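Flavin reductase domain protein, FMN-binding (Shewanella baltica, PDB 3HMZ) binds FMN and, as a member of the flavoredoxin family, probably acts as an oxidoreductase that uses NAD or NADP as acceptor. Local coordinates at residues N12-V17 with F116-H121. Numbering follows the deposited sequence. Where two conformers were deposited one is given.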
loop_
_atom_site.group_PDB
_atom_site.type_symbol
_atom_site.label_atom_id
_atom_site.label_comp_id
_atom_site.label_asym_id
_atom_site.label_seq_id
_atom_site.Cartn_x
_atom_site.Cartn_y
_atom_site.Cartn_z
ATOM N N ASN A 12 -22.056 -1.251 14.816
ATOM C CA ASN A 12 -21.790 -0.990 13.413
ATOM C C ASN A 12 -22.565 -2.011 12.585
ATOM O O ASN A 12 -22.705 -3.182 12.982
ATOM C CB ASN A 12 -20.277 -1.038 13.103
ATOM C CG ASN A 12 -19.491 0.089 13.786
ATOM O OD1 ASN A 12 -20.028 1.182 14.015
ATOM N ND2 ASN A 12 -18.214 -0.168 14.105
ATOM N N ASN A 13 -23.131 -1.540 11.483
ATOM C CA ASN A 13 -23.853 -2.398 10.558
ATOM C C ASN A 13 -22.841 -2.987 9.562
ATOM O O ASN A 13 -22.255 -2.239 8.790
ATOM C CB ASN A 13 -24.857 -1.550 9.802
ATOM C CG ASN A 13 -25.683 -2.347 8.854
ATOM O OD1 ASN A 13 -25.621 -2.144 7.633
ATOM N ND2 ASN A 13 -26.452 -3.305 9.401
ATOM N N ILE A 14 -22.664 -4.293 9.591
ATOM C CA ILE A 14 -21.734 -5.025 8.706
ATOM C C ILE A 14 -22.502 -5.597 7.525
ATOM O O ILE A 14 -23.568 -6.219 7.712
ATOM C CB ILE A 14 -21.056 -6.217 9.426
ATOM C CG1 ILE A 14 -20.197 -5.725 10.594
ATOM C CG2 ILE A 14 -20.182 -7.046 8.447
ATOM C CD1 ILE A 14 -19.524 -6.827 11.406
ATOM N N ALA A 15 -21.971 -5.406 6.321
ATOM C CA ALA A 15 -22.525 -5.982 5.110
ATOM C C ALA A 15 -21.401 -6.677 4.369
ATOM O O ALA A 15 -20.227 -6.284 4.480
ATOM C CB ALA A 15 -23.141 -4.888 4.216
ATOM N N ALA A 16 -21.756 -7.692 3.590
ATOM C CA ALA A 16 -20.823 -8.275 2.644
ATOM C C ALA A 16 -20.466 -7.215 1.572
ATOM O O ALA A 16 -21.268 -6.353 1.218
ATOM C CB ALA A 16 -21.420 -9.503 1.913
ATOM N N VAL A 17 -19.245 -7.332 1.103
ATOM C CA VAL A 17 -18.710 -6.537 0.002
ATOM C C VAL A 17 -18.601 -7.528 -1.150
ATOM O O VAL A 17 -17.900 -8.534 -1.041
ATOM C CB VAL A 17 -17.336 -5.930 0.317
ATOM C CG1 VAL A 17 -16.669 -5.284 -0.925
ATOM C CG2 VAL A 17 -17.463 -4.910 1.474
ATOM N N PHE A 116 -14.218 -11.510 17.124
ATOM C CA PHE A 116 -15.477 -12.147 16.783
ATOM C C PHE A 116 -15.275 -13.107 15.639
ATOM O O PHE A 116 -14.217 -13.131 15.014
ATOM C CB PHE A 116 -16.574 -11.118 16.472
ATOM C CG PHE A 116 -16.379 -10.318 15.176
ATOM C CD1 PHE A 116 -15.558 -9.210 15.111
ATOM C CD2 PHE A 116 -17.037 -10.694 14.010
ATOM C CE1 PHE A 116 -15.408 -8.478 13.923
ATOM C CE2 PHE A 116 -16.915 -9.978 12.825
ATOM C CZ PHE A 116 -16.086 -8.850 12.785
ATOM N N GLU A 117 -16.293 -13.908 15.375
ATOM C CA GLU A 117 -16.278 -14.898 14.287
ATOM C C GLU A 117 -17.361 -14.565 13.284
ATOM O O GLU A 117 -18.414 -14.019 13.643
ATOM C CB GLU A 117 -16.458 -16.291 14.834
ATOM C CG GLU A 117 -15.232 -16.719 15.653
ATOM C CD GLU A 117 -15.314 -18.127 16.184
ATOM O OE1 GLU A 117 -16.424 -18.676 16.292
ATOM O OE2 GLU A 117 -14.257 -18.654 16.570
HETATM N N MSE A 118 -17.124 -14.933 12.033
HETATM C CA MSE A 118 -18.042 -14.526 10.966
HETATM C C MSE A 118 -18.103 -15.469 9.816
HETATM O O MSE A 118 -17.071 -15.948 9.423
HETATM C CB MSE A 118 -17.513 -13.168 10.383
HETATM C CG MSE A 118 -18.636 -12.326 10.032
HETATM SE SE MSE A 118 -18.542 -10.655 9.276
HETATM C CE MSE A 118 -16.684 -10.151 9.224
ATOM N N ALA A 119 -19.312 -15.695 9.271
ATOM C CA ALA A 119 -19.535 -16.507 8.055
ATOM C C ALA A 119 -19.040 -17.978 8.099
ATOM O O ALA A 119 -18.582 -18.487 7.076
ATOM C CB ALA A 119 -18.949 -15.743 6.842
ATOM N N GLY A 120 -19.129 -18.647 9.254
ATOM C CA GLY A 120 -18.623 -20.031 9.440
ATOM C C GLY A 120 -17.105 -20.304 9.305
ATOM O O GLY A 120 -16.682 -21.463 9.315
ATOM N N HIS A 121 -16.282 -19.264 9.199
ATOM C CA HIS A 121 -14.825 -19.388 9.096
ATOM C C HIS A 121 -14.247 -19.739 10.460
ATOM O O HIS A 121 -14.770 -19.294 11.492
ATOM C CB HIS A 121 -14.238 -18.026 8.646
ATOM C CG HIS A 121 -14.618 -17.655 7.248
ATOM N ND1 HIS A 121 -14.002 -18.221 6.159
ATOM C CD2 HIS A 121 -15.594 -16.859 6.755
ATOM C CE1 HIS A 121 -14.548 -17.745 5.050
ATOM N NE2 HIS A 121 -15.533 -16.935 5.383
#
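Ile-14 reaches across from the short strand 14-16 to Phe-116 and Met-118, joining an edge of the antiparallel sheet of this flavin reductase-like, FMN-binding split-barrel fold to the end of strand 115-116 and the loop that follows it. The contact is wholly apolar: no hydrogen bond crosses it, the segments stay well separated (Ile-14 CA to Met-118 CA 10.4 Å), and only 96 Å² is buried.

In the conformer described, one of two deposited for Ile-14, both branches of the isoleucine make contact. CG2 lies anti to the backbone N, and this branch meets the selenium of Met-118, a selenomethionine, at 4.0 Å from CG2 to SE. The other arm runs out through CG1 with chi2 fully extended at 178°, bringing CD1 to 4.2 Å from CZ of Phe-116, an oblique approach to the ring.

Phe-116 and Met-118 also touch each other. SE lies in the plane of the Phe-116 ring, at its edge, while the methyl of Met-118 folds back because chi3 is almost eclipsed at -6°; CE of Met-118 ends 3.6 Å from CE2 of Phe-116. Trp-132 of strand 131-138 touches both Ile-14 and Phe-116, the latter edge-to-face, while Trp-158 of strand 149-160 touches Ile-14 and Phe-125 packs against Phe-116.

Backbone bonds hold each side separately. Ala-15 pairs with Ala-159, fixing strand 14-16 to strand 149-160, and Phe-116 pairs with Phe-125. The loop then reverses through a type I' turn from Met-118 to His-121, with positive phi at both Ala-119 and Gly-120; closing it is a weak bond of 3.4 Å from His-121 N to Met-118 O.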